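Local coordinates for cellulase (Bacillus sp. BG-CS10, PDB 5E09), which probably hydrolyses internal beta-1,4-glucosidic bonds of cellulose, as a three-module, halophilic family 5 glycoside hydrolase that carries a family 46 carbohydrate-binding module, at residues N330-A341 against Q418-H426; F228-A236 against L274-I284. All coordinates share one frame; numbering follows the deposited sequence.

Contact 1. Residues N330-A341 against Q418-H426; sequences NMLKASWEGRSA and QFNSGADWH
Ser340 and Gly422 bring the two backbones closest, their CA atoms 4.2 Å apart, where the chain leaving helix 326-337 runs past the loop that joins strands 410-419 and 425-432. Gly338 is the first residue to leave the helical angles, and it does so in a fully extended conformation open to glycine, leading into the extended residues 339-341. Gly422 has positive phi, and a CB there would clash with Ser340 CA and Arg339 O, so glycine suits the place. Only one direct hydrogen bond crosses: Ala423 N donates to Ser340 OG over 2.9 Å, almost straight at 174°. Ser340 holds OG beside its own backbone N (chi1 -65°), where it accepts the N-H of Ala423. Two waters bridge further backbone groups of the two segments. One donates to the carbonyls of Ala341 and Ala423; the other accepts from Ala341 N, 2.7 Å from its oxygen, and donates to Ser421 O and Ala423 O.

Small methyl groups face each other or meet aromatic rings. Ala334 CB meets Ala423 CB at 3.7 Å, methyl to methyl, which lets the helix come near the loop. Ala341 CB sits over one face of the Phe419 ring, a CH-pi contact 3.5 Å from the centroid and 15° off the normal. Were Phe419 an alanine, the methyl of Ala341 would probably lose the ring face it rests on, leaving a gap between the two segments. Selenomethionine Met331, bent at chi2 and chi3, brings CE to the edge of the Trp425 indole, 4.0 Å from CZ3.

Met331 also packs on Leu290 of helix 286-302, and Glu294 of that helix forms a salt bridge with Arg339 and accepts from Ser340 N. The contact thus joins the end of helix 326-337, which follows the last barrel strand, to a strand-connecting loop of the X2-type, immunoglobulin-like module.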
loop_
_atom_site.group_PDB
_atom_site.type_symbol
_atom_site.label_atom_id
_atom_site.label_comp_id
_atom_site.label_asym_id
_atom_site.label_seq_id
_atom_site.Cartn_x
_atom_site.Cartn_y
_atom_site.Cartn_z
ATOM N N ASN A 330 -10.430 -0.228 -10.322
ATOM C CA ASN A 330 -11.150 0.742 -11.134
ATOM C C ASN A 330 -10.810 2.153 -10.681
ATOM O O ASN A 330 -10.660 3.054 -11.505
ATOM C CB ASN A 330 -12.664 0.514 -11.071
ATOM C CG ASN A 330 -13.114 -0.667 -11.915
ATOM O OD1 ASN A 330 -12.303 -1.339 -12.558
ATOM N ND2 ASN A 330 -14.413 -0.932 -11.908
HETATM N N MSE A 331 -10.682 2.345 -9.370
HETATM C CA MSE A 331 -10.317 3.663 -8.856
HETATM C C MSE A 331 -8.896 4.050 -9.283
HETATM O O MSE A 331 -8.648 5.205 -9.654
HETATM C CB MSE A 331 -10.449 3.712 -7.330
HETATM C CG MSE A 331 -10.105 5.076 -6.737
HETATM SE SE MSE A 331 -11.128 6.548 -7.544
HETATM C CE MSE A 331 -12.453 6.797 -6.132
ATOM N N LEU A 332 -7.970 3.093 -9.240
ATOM C CA LEU A 332 -6.609 3.356 -9.723
ATOM C C LEU A 332 -6.608 3.745 -11.206
ATOM O O LEU A 332 -6.028 4.764 -11.606
ATOM C CB LEU A 332 -5.709 2.134 -9.516
ATOM C CG LEU A 332 -5.525 1.560 -8.110
ATOM C CD1 LEU A 332 -4.574 0.374 -8.169
ATOM C CD2 LEU A 332 -5.026 2.617 -7.117
ATOM N N LYS A 333 -7.267 2.912 -12.008
ATOM C CA LYS A 333 -7.358 3.081 -13.455
ATOM C C LYS A 333 -7.936 4.440 -13.808
ATOM O O LYS A 333 -7.402 5.153 -14.662
ATOM C CB LYS A 333 -8.217 1.965 -14.054
ATOM C CG LYS A 333 -8.071 1.773 -15.552
ATOM C CD LYS A 333 -8.793 0.502 -15.987
ATOM C CE LYS A 333 -8.363 0.052 -17.373
ATOM N NZ LYS A 333 -8.697 -1.384 -17.612
ATOM N N ALA A 334 -9.027 4.797 -13.137
ATOM C CA ALA A 334 -9.640 6.107 -13.318
ATOM C C ALA A 334 -8.661 7.218 -12.952
ATOM O O ALA A 334 -8.552 8.227 -13.656
ATOM C CB ALA A 334 -10.912 6.223 -12.482
ATOM N N SER A 335 -7.940 7.026 -11.852
ATOM C CA SER A 335 -7.019 8.049 -11.371
ATOM C C SER A 335 -5.830 8.268 -12.309
ATOM O O SER A 335 -5.235 9.346 -12.303
ATOM C CB SER A 335 -6.529 7.697 -9.967
ATOM O OG SER A 335 -7.627 7.564 -9.078
ATOM N N TRP A 336 -5.482 7.259 -13.111
ATOM C CA TRP A 336 -4.442 7.441 -14.128
ATOM C C TRP A 336 -4.785 8.566 -15.104
ATOM O O TRP A 336 -3.891 9.228 -15.631
ATOM C CB TRP A 336 -4.208 6.165 -14.940
ATOM C CG TRP A 336 -3.835 4.969 -14.150
ATOM C CD1 TRP A 336 -3.309 4.942 -12.889
ATOM C CD2 TRP A 336 -3.953 3.605 -14.567
ATOM N NE1 TRP A 336 -3.095 3.640 -12.496
ATOM C CE2 TRP A 336 -3.485 2.804 -13.505
ATOM C CE3 TRP A 336 -4.412 2.988 -15.734
ATOM C CZ2 TRP A 336 -3.465 1.414 -13.581
ATOM C CZ3 TRP A 336 -4.389 1.606 -15.804
ATOM C CH2 TRP A 336 -3.918 0.836 -14.734
ATOM N N GLU A 337 -6.079 8.771 -15.351
ATOM C CA GLU A 337 -6.513 9.759 -16.341
ATOM C C GLU A 337 -6.971 11.082 -15.723
ATOM O O GLU A 337 -6.844 12.142 -16.343
ATOM C CB GLU A 337 -7.633 9.184 -17.212
ATOM C CG GLU A 337 -8.094 10.122 -18.317
ATOM C CD GLU A 337 -9.175 9.508 -19.199
ATOM O OE1 GLU A 337 -9.590 8.358 -18.920
ATOM O OE2 GLU A 337 -9.603 10.173 -20.174
ATOM N N GLY A 338 -7.502 11.031 -14.507
ATOM C CA GLY A 338 -8.025 12.232 -13.889
ATOM C C GLY A 338 -8.780 11.945 -12.614
ATOM O O GLY A 338 -8.916 10.796 -12.199
ATOM N N ARG A 339 -9.283 13.003 -11.993
ATOM C CA ARG A 339 -9.914 12.892 -10.684
ATOM C C ARG A 339 -11.296 12.243 -10.732
ATOM O O ARG A 339 -12.049 12.434 -11.688
ATOM C CB ARG A 339 -10.013 14.276 -10.035
ATOM C CG ARG A 339 -8.661 14.944 -9.826
ATOM C CD ARG A 339 -8.656 15.825 -8.585
ATOM N NE ARG A 339 -8.863 15.049 -7.362
ATOM C CZ ARG A 339 -8.915 15.581 -6.146
ATOM N NH1 ARG A 339 -8.776 16.893 -5.989
ATOM N NH2 ARG A 339 -9.108 14.804 -5.086
ATOM N N SER A 340 -11.609 11.468 -9.696
ATOM C CA SER A 340 -12.940 10.898 -9.504
ATOM C C SER A 340 -13.637 11.600 -8.356
ATOM O O SER A 340 -12.994 12.009 -7.387
ATOM C CB SER A 340 -12.871 9.395 -9.216
ATOM O OG SER A 340 -12.359 8.686 -10.323
ATOM N N ALA A 341 -14.953 11.740 -8.460
ATOM C CA ALA A 341 -15.733 12.228 -7.339
ATOM C C ALA A 341 -15.756 11.153 -6.261
ATOM O O ALA A 341 -15.685 9.954 -6.552
ATOM C CB ALA A 341 -17.143 12.594 -7.769
ATOM N N GLN A 418 -22.989 7.951 -10.666
ATOM C CA GLN A 418 -22.323 8.120 -11.947
ATOM C C GLN A 418 -22.003 9.585 -12.179
ATOM O O GLN A 418 -22.767 10.468 -11.796
ATOM C CB GLN A 418 -23.199 7.590 -13.076
ATOM C CG GLN A 418 -23.733 6.191 -12.836
ATOM C CD GLN A 418 -24.778 5.782 -13.862
ATOM O OE1 GLN A 418 -25.764 6.492 -14.087
ATOM N NE2 GLN A 418 -24.562 4.633 -14.496
ATOM N N PHE A 419 -20.870 9.837 -12.818
ATOM C CA PHE A 419 -20.371 11.194 -12.972
ATOM C C PHE A 419 -19.939 11.442 -14.408
ATOM O O PHE A 419 -19.689 10.497 -15.158
ATOM C CB PHE A 419 -19.208 11.448 -12.001
ATOM C CG PHE A 419 -19.587 11.282 -10.556
ATOM C CD1 PHE A 419 -19.479 10.050 -9.933
ATOM C CD2 PHE A 419 -20.082 12.354 -9.829
ATOM C CE1 PHE A 419 -19.848 9.898 -8.606
ATOM C CE2 PHE A 419 -20.458 12.202 -8.504
ATOM C CZ PHE A 419 -20.338 10.978 -7.893
ATOM N N ASN A 420 -19.860 12.712 -14.793
ATOM C CA ASN A 420 -19.490 13.052 -16.160
ATOM C C ASN A 420 -18.071 12.596 -16.470
ATOM O O ASN A 420 -17.734 12.334 -17.624
ATOM C CB ASN A 420 -19.646 14.557 -16.421
ATOM C CG ASN A 420 -18.862 15.416 -15.452
ATOM O OD1 ASN A 420 -18.425 14.952 -14.400
ATOM N ND2 ASN A 420 -18.693 16.691 -15.799
ATOM N N SER A 421 -17.252 12.485 -15.428
ATOM C CA SER A 421 -15.900 11.962 -15.566
ATOM C C SER A 421 -15.487 11.204 -14.308
ATOM O O SER A 421 -15.971 11.500 -13.212
ATOM C CB SER A 421 -14.914 13.094 -15.854
ATOM O OG SER A 421 -13.692 12.587 -16.362
ATOM N N GLY A 422 -14.601 10.224 -14.472
ATOM C CA GLY A 422 -14.049 9.488 -13.348
ATOM C C GLY A 422 -14.753 8.175 -13.083
ATOM O O GLY A 422 -15.642 7.775 -13.832
ATOM N N ALA A 423 -14.353 7.497 -12.013
ATOM C CA ALA A 423 -14.967 6.225 -11.652
ATOM C C ALA A 423 -16.312 6.443 -10.979
ATOM O O ALA A 423 -16.570 7.503 -10.397
ATOM C CB ALA A 423 -14.044 5.424 -10.738
ATOM N N ASP A 424 -17.164 5.430 -11.061
ATOM C CA ASP A 424 -18.421 5.436 -10.335
ATOM C C ASP A 424 -18.163 5.228 -8.852
ATOM O O ASP A 424 -17.225 4.523 -8.477
ATOM C CB ASP A 424 -19.358 4.350 -10.863
ATOM C CG ASP A 424 -19.890 4.665 -12.247
ATOM O OD1 ASP A 424 -19.866 5.851 -12.639
ATOM O OD2 ASP A 424 -20.333 3.725 -12.940
ATOM N N TRP A 425 -18.991 5.844 -8.011
ATOM C CA TRP A 425 -18.850 5.664 -6.574
ATOM C C TRP A 425 -19.952 4.741 -6.080
ATOM O O TRP A 425 -21.113 4.931 -6.420
ATOM C CB TRP A 425 -18.893 7.012 -5.846
ATOM C CG TRP A 425 -18.665 6.910 -4.362
ATOM C CD1 TRP A 425 -19.622 6.847 -3.388
ATOM C CD2 TRP A 425 -17.401 6.862 -3.685
ATOM N NE1 TRP A 425 -19.032 6.766 -2.150
ATOM C CE2 TRP A 425 -17.665 6.770 -2.304
ATOM C CE3 TRP A 425 -16.066 6.888 -4.113
ATOM C CZ2 TRP A 425 -16.649 6.702 -1.342
ATOM C CZ3 TRP A 425 -15.054 6.819 -3.156
ATOM C CH2 TRP A 425 -15.354 6.725 -1.791
ATOM N N HIS A 426 -19.599 3.738 -5.282
ATOM C CA HIS A 426 -20.582 2.743 -4.868
ATOM C C HIS A 426 -20.951 2.849 -3.401
ATOM O O HIS A 426 -20.161 2.512 -2.525
ATOM C CB HIS A 426 -20.070 1.334 -5.167
ATOM C CG HIS A 426 -19.746 1.113 -6.608
ATOM N ND1 HIS A 426 -18.556 1.517 -7.172
ATOM C CD2 HIS A 426 -20.472 0.564 -7.611
ATOM C CE1 HIS A 426 -18.555 1.211 -8.457
ATOM N NE2 HIS A 426 -19.706 0.632 -8.749
HETATM O O HOH W 1 -15.351 7.383 -7.567
HETATM O O HOH W 2 -15.969 10.138 -10.406
#

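Contact 2. Residues F228-A236 against L274-I284; sequences FWPFSVNVA and LLGFDTSTDVI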
loop_
_atom_site.group_PDB
_atom_site.type_symbol
_atom_site.label_atom_id
_atom_site.label_comp_id
_atom_site.label_asym_id
_atom_site.label_seq_id
_atom_site.Cartn_x
_atom_site.Cartn_y
_atom_site.Cartn_z
ATOM N N PHE A 228 0.830 8.422 5.343
ATOM C CA PHE A 228 0.922 8.903 6.709
ATOM C C PHE A 228 0.663 7.751 7.679
ATOM O O PHE A 228 -0.428 7.180 7.707
ATOM C CB PHE A 228 -0.069 10.046 6.921
ATOM C CG PHE A 228 0.005 10.670 8.277
ATOM C CD1 PHE A 228 1.196 11.200 8.746
ATOM C CD2 PHE A 228 -1.124 10.748 9.080
ATOM C CE1 PHE A 228 1.268 11.787 10.000
ATOM C CE2 PHE A 228 -1.062 11.332 10.338
ATOM C CZ PHE A 228 0.137 11.852 10.798
ATOM N N TRP A 229 1.688 7.421 8.462
ATOM C CA TRP A 229 1.737 6.173 9.225
ATOM C C TRP A 229 0.480 5.787 10.030
ATOM O O TRP A 229 -0.007 4.666 9.892
ATOM C CB TRP A 229 2.951 6.201 10.165
ATOM C CG TRP A 229 3.039 4.969 11.000
ATOM C CD1 TRP A 229 3.421 3.724 10.585
ATOM C CD2 TRP A 229 2.711 4.849 12.385
ATOM N NE1 TRP A 229 3.352 2.837 11.630
ATOM C CE2 TRP A 229 2.917 3.504 12.753
ATOM C CE3 TRP A 229 2.260 5.749 13.358
ATOM C CZ2 TRP A 229 2.699 3.034 14.045
ATOM C CZ3 TRP A 229 2.040 5.283 14.644
ATOM C CH2 TRP A 229 2.260 3.937 14.975
ATOM N N PRO A 230 -0.051 6.691 10.876
ATOM C CA PRO A 230 -1.168 6.233 11.714
ATOM C C PRO A 230 -2.411 5.811 10.918
ATOM O O PRO A 230 -3.122 4.884 11.312
ATOM C CB PRO A 230 -1.484 7.458 12.582
ATOM C CG PRO A 230 -0.310 8.356 12.458
ATOM C CD PRO A 230 0.263 8.111 11.113
ATOM N N PHE A 231 -2.675 6.497 9.812
ATOM C CA PHE A 231 -3.778 6.116 8.944
ATOM C C PHE A 231 -3.468 4.818 8.205
ATOM O O PHE A 231 -4.335 3.956 8.057
ATOM C CB PHE A 231 -4.093 7.225 7.936
ATOM C CG PHE A 231 -5.017 6.791 6.833
ATOM C CD1 PHE A 231 -6.371 6.593 7.076
ATOM C CD2 PHE A 231 -4.532 6.569 5.555
ATOM C CE1 PHE A 231 -7.217 6.183 6.060
ATOM C CE2 PHE A 231 -5.375 6.165 4.536
ATOM C CZ PHE A 231 -6.715 5.970 4.789
ATOM N N SER A 232 -2.225 4.676 7.752
ATOM C CA SER A 232 -1.868 3.552 6.905
ATOM C C SER A 232 -1.946 2.215 7.640
ATOM O O SER A 232 -2.155 1.184 7.010
ATOM C CB SER A 232 -0.466 3.745 6.319
ATOM O OG SER A 232 0.517 3.697 7.333
ATOM N N VAL A 233 -1.777 2.222 8.962
ATOM C CA VAL A 233 -1.896 0.990 9.740
ATOM C C VAL A 233 -3.114 1.008 10.662
ATOM O O VAL A 233 -3.328 0.063 11.418
ATOM C CB VAL A 233 -0.633 0.716 10.605
ATOM C CG1 VAL A 233 0.617 0.632 9.732
ATOM C CG2 VAL A 233 -0.482 1.776 11.692
ATOM N N ASN A 234 -3.896 2.084 10.593
ATOM C CA ASN A 234 -5.117 2.236 11.390
ATOM C C ASN A 234 -4.831 2.135 12.885
ATOM O O ASN A 234 -5.167 1.140 13.532
ATOM C CB ASN A 234 -6.177 1.198 10.989
ATOM C CG ASN A 234 -7.563 1.500 11.585
ATOM O OD1 ASN A 234 -7.703 2.313 12.501
ATOM N ND2 ASN A 234 -8.583 0.824 11.076
ATOM N N VAL A 235 -4.219 3.186 13.421
ATOM C CA VAL A 235 -3.910 3.272 14.840
ATOM C C VAL A 235 -4.084 4.723 15.281
ATOM O O VAL A 235 -4.136 5.623 14.437
ATOM C CB VAL A 235 -2.469 2.786 15.132
ATOM C CG1 VAL A 235 -1.449 3.810 14.640
ATOM C CG2 VAL A 235 -2.283 2.481 16.617
ATOM N N ALA A 236 -4.201 4.939 16.591
ATOM C CA ALA A 236 -4.327 6.271 17.188
ATOM C C ALA A 236 -5.575 7.020 16.727
ATOM O O ALA A 236 -5.672 8.234 16.904
ATOM C CB ALA A 236 -3.093 7.102 16.899
ATOM N N LEU A 274 -0.541 0.994 1.060
ATOM C CA LEU A 274 -0.734 1.366 2.452
ATOM C C LEU A 274 -0.079 0.296 3.317
ATOM O O LEU A 274 -0.242 -0.893 3.061
ATOM C CB LEU A 274 -2.221 1.521 2.784
ATOM C CG LEU A 274 -2.908 2.760 2.205
ATOM C CD1 LEU A 274 -4.416 2.645 2.346
ATOM C CD2 LEU A 274 -2.402 4.024 2.896
ATOM N N LEU A 275 0.678 0.730 4.320
ATOM C CA LEU A 275 1.448 -0.173 5.169
ATOM C C LEU A 275 0.585 -1.285 5.758
ATOM O O LEU A 275 0.979 -2.457 5.762
ATOM C CB LEU A 275 2.117 0.614 6.293
ATOM C CG LEU A 275 3.475 0.100 6.757
ATOM C CD1 LEU A 275 4.468 0.210 5.617
ATOM C CD2 LEU A 275 3.953 0.873 7.974
ATOM N N GLY A 276 -0.602 -0.910 6.234
ATOM C CA GLY A 276 -1.535 -1.857 6.821
ATOM C C GLY A 276 -1.865 -3.056 5.949
ATOM O O GLY A 276 -2.251 -4.109 6.464
ATOM N N PHE A 277 -1.707 -2.908 4.633
ATOM C CA PHE A 277 -1.960 -4.009 3.704
ATOM C C PHE A 277 -1.085 -5.228 3.999
ATOM O O PHE A 277 -1.425 -6.344 3.608
ATOM C CB PHE A 277 -1.741 -3.564 2.254
ATOM C CG PHE A 277 -2.831 -2.677 1.713
ATOM C CD1 PHE A 277 -3.959 -2.391 2.469
ATOM C CD2 PHE A 277 -2.727 -2.134 0.443
ATOM C CE1 PHE A 277 -4.959 -1.575 1.969
ATOM C CE2 PHE A 277 -3.726 -1.316 -0.063
ATOM C CZ PHE A 277 -4.845 -1.038 0.703
ATOM N N ASP A 278 0.041 -5.022 4.679
ATOM C CA ASP A 278 0.888 -6.149 5.065
ATOM C C ASP A 278 0.132 -7.083 6.013
ATOM O O ASP A 278 0.242 -8.306 5.924
ATOM C CB ASP A 278 2.187 -5.656 5.698
ATOM C CG ASP A 278 3.165 -5.123 4.664
ATOM O OD1 ASP A 278 3.036 -5.498 3.477
ATOM O OD2 ASP A 278 4.057 -4.329 5.035
ATOM N N THR A 279 -0.655 -6.500 6.906
ATOM C CA THR A 279 -1.625 -7.271 7.664
ATOM C C THR A 279 -2.716 -7.750 6.710
ATOM O O THR A 279 -2.811 -8.935 6.400
ATOM C CB THR A 279 -2.252 -6.439 8.805
ATOM O OG1 THR A 279 -1.214 -5.876 9.618
ATOM C CG2 THR A 279 -3.162 -7.302 9.667
ATOM N N SER A 280 -3.520 -6.812 6.222
ATOM C CA SER A 280 -4.625 -7.148 5.335
ATOM C C SER A 280 -5.211 -5.917 4.661
ATOM O O SER A 280 -5.094 -4.797 5.156
ATOM C CB SER A 280 -5.733 -7.878 6.106
ATOM O OG SER A 280 -6.917 -7.964 5.332
ATOM N N THR A 281 -5.858 -6.139 3.528
ATOM C CA THR A 281 -6.588 -5.088 2.840
ATOM C C THR A 281 -7.762 -4.587 3.696
ATOM O O THR A 281 -8.131 -3.414 3.634
ATOM C CB THR A 281 -7.063 -5.601 1.459
ATOM O OG1 THR A 281 -7.903 -6.749 1.652
ATOM C CG2 THR A 281 -5.902 -5.956 0.552
ATOM N N ASP A 282 -8.298 -5.471 4.536
ATOM C CA ASP A 282 -9.475 -5.177 5.354
ATOM C C ASP A 282 -9.182 -4.234 6.526
ATOM O O ASP A 282 -10.073 -3.900 7.299
ATOM C CB ASP A 282 -10.077 -6.478 5.897
ATOM C CG ASP A 282 -10.655 -7.361 4.801
ATOM O OD1 ASP A 282 -11.013 -6.830 3.724
ATOM O OD2 ASP A 282 -10.758 -8.587 5.025
ATOM N N VAL A 283 -7.930 -3.817 6.653
ATOM C CA VAL A 283 -7.496 -2.967 7.756
ATOM C C VAL A 283 -7.878 -1.495 7.513
ATOM O O VAL A 283 -8.061 -0.714 8.453
ATOM C CB VAL A 283 -5.965 -3.130 7.958
ATOM C CG1 VAL A 283 -5.392 -2.060 8.855
ATOM C CG2 VAL A 283 -5.660 -4.517 8.507
ATOM N N ILE A 284 -8.021 -1.132 6.244
ATOM C CA ILE A 284 -8.432 0.212 5.870
ATOM C C ILE A 284 -9.852 0.152 5.327
ATOM O O ILE A 284 -10.119 -0.598 4.392
ATOM C CB ILE A 284 -7.486 0.821 4.801
ATOM C CG1 ILE A 284 -6.021 0.582 5.177
ATOM C CG2 ILE A 284 -7.778 2.311 4.582
ATOM C CD1 ILE A 284 -5.641 1.147 6.518
#
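Ser232 O accepts from Gly276 N over 2.7 Å, but the bond is bent (136°) and the N-H comes from above the carbonyl plane. A CB on Gly276 would clash with this same oxygen, so the bare residue lets the backbones approach. The second bond is straighter: Asn234 ND2 reaches Val283 O over 3.1 Å at 164°, the acceptor lying near the amide plane and the donor nearly along the C=O axis. Asn234 follows helix 229-232 in a Schellman motif, a place for positive phi that asparagine tolerates well; its ND2 also makes a weak bond to Ala459 O. Within its own segment, Ser232 turns OG back to Trp229 O, 2.8 Å away.

Apolar contacts make up most of the rest. Phe231, its CG anti to the backbone N (chi1 168°), meets Ile284 CG2 through CZ at 3.8 Å and Leu274 CD2 through CE2; Ser232 CB packs on Leu274 too. Val233 and Leu275 lie side by side, Val233 CG1 3.8 Å from Leu275 CB, while Leu275 CD2 meets the edge of the Trp229 indole at CD1, 3.9 Å away.

The result is a largely apolar, buried joint between two barrel loops, whose alignment two hydrogen bonds help to fix.

Overall arrangement
Read from the N terminus, contact 2 comes first: it brings together the segments following barrel strands 219-225 and 267-272, closing a loop that contains helix 243-261. Helix 286-302 then leads on to the last barrel strand, 306-311, and helix 326-337, where contact 1 opens. Contact 1 closes a longer, mainly beta excursion through the X2-type module. The two are in series, neither nested nor crossed, with centres about 23 Å apart and no touch. Contact 2 ties two parts of the catalytic barrel, and contact 1 ties barrel to module; helix 286-302 packs against residues of both. Backbone hydrogen bonds of Asn234 with Phe482 and of Ala236 with Phe479 join the 228-236 side of contact 2 to the C-terminal module.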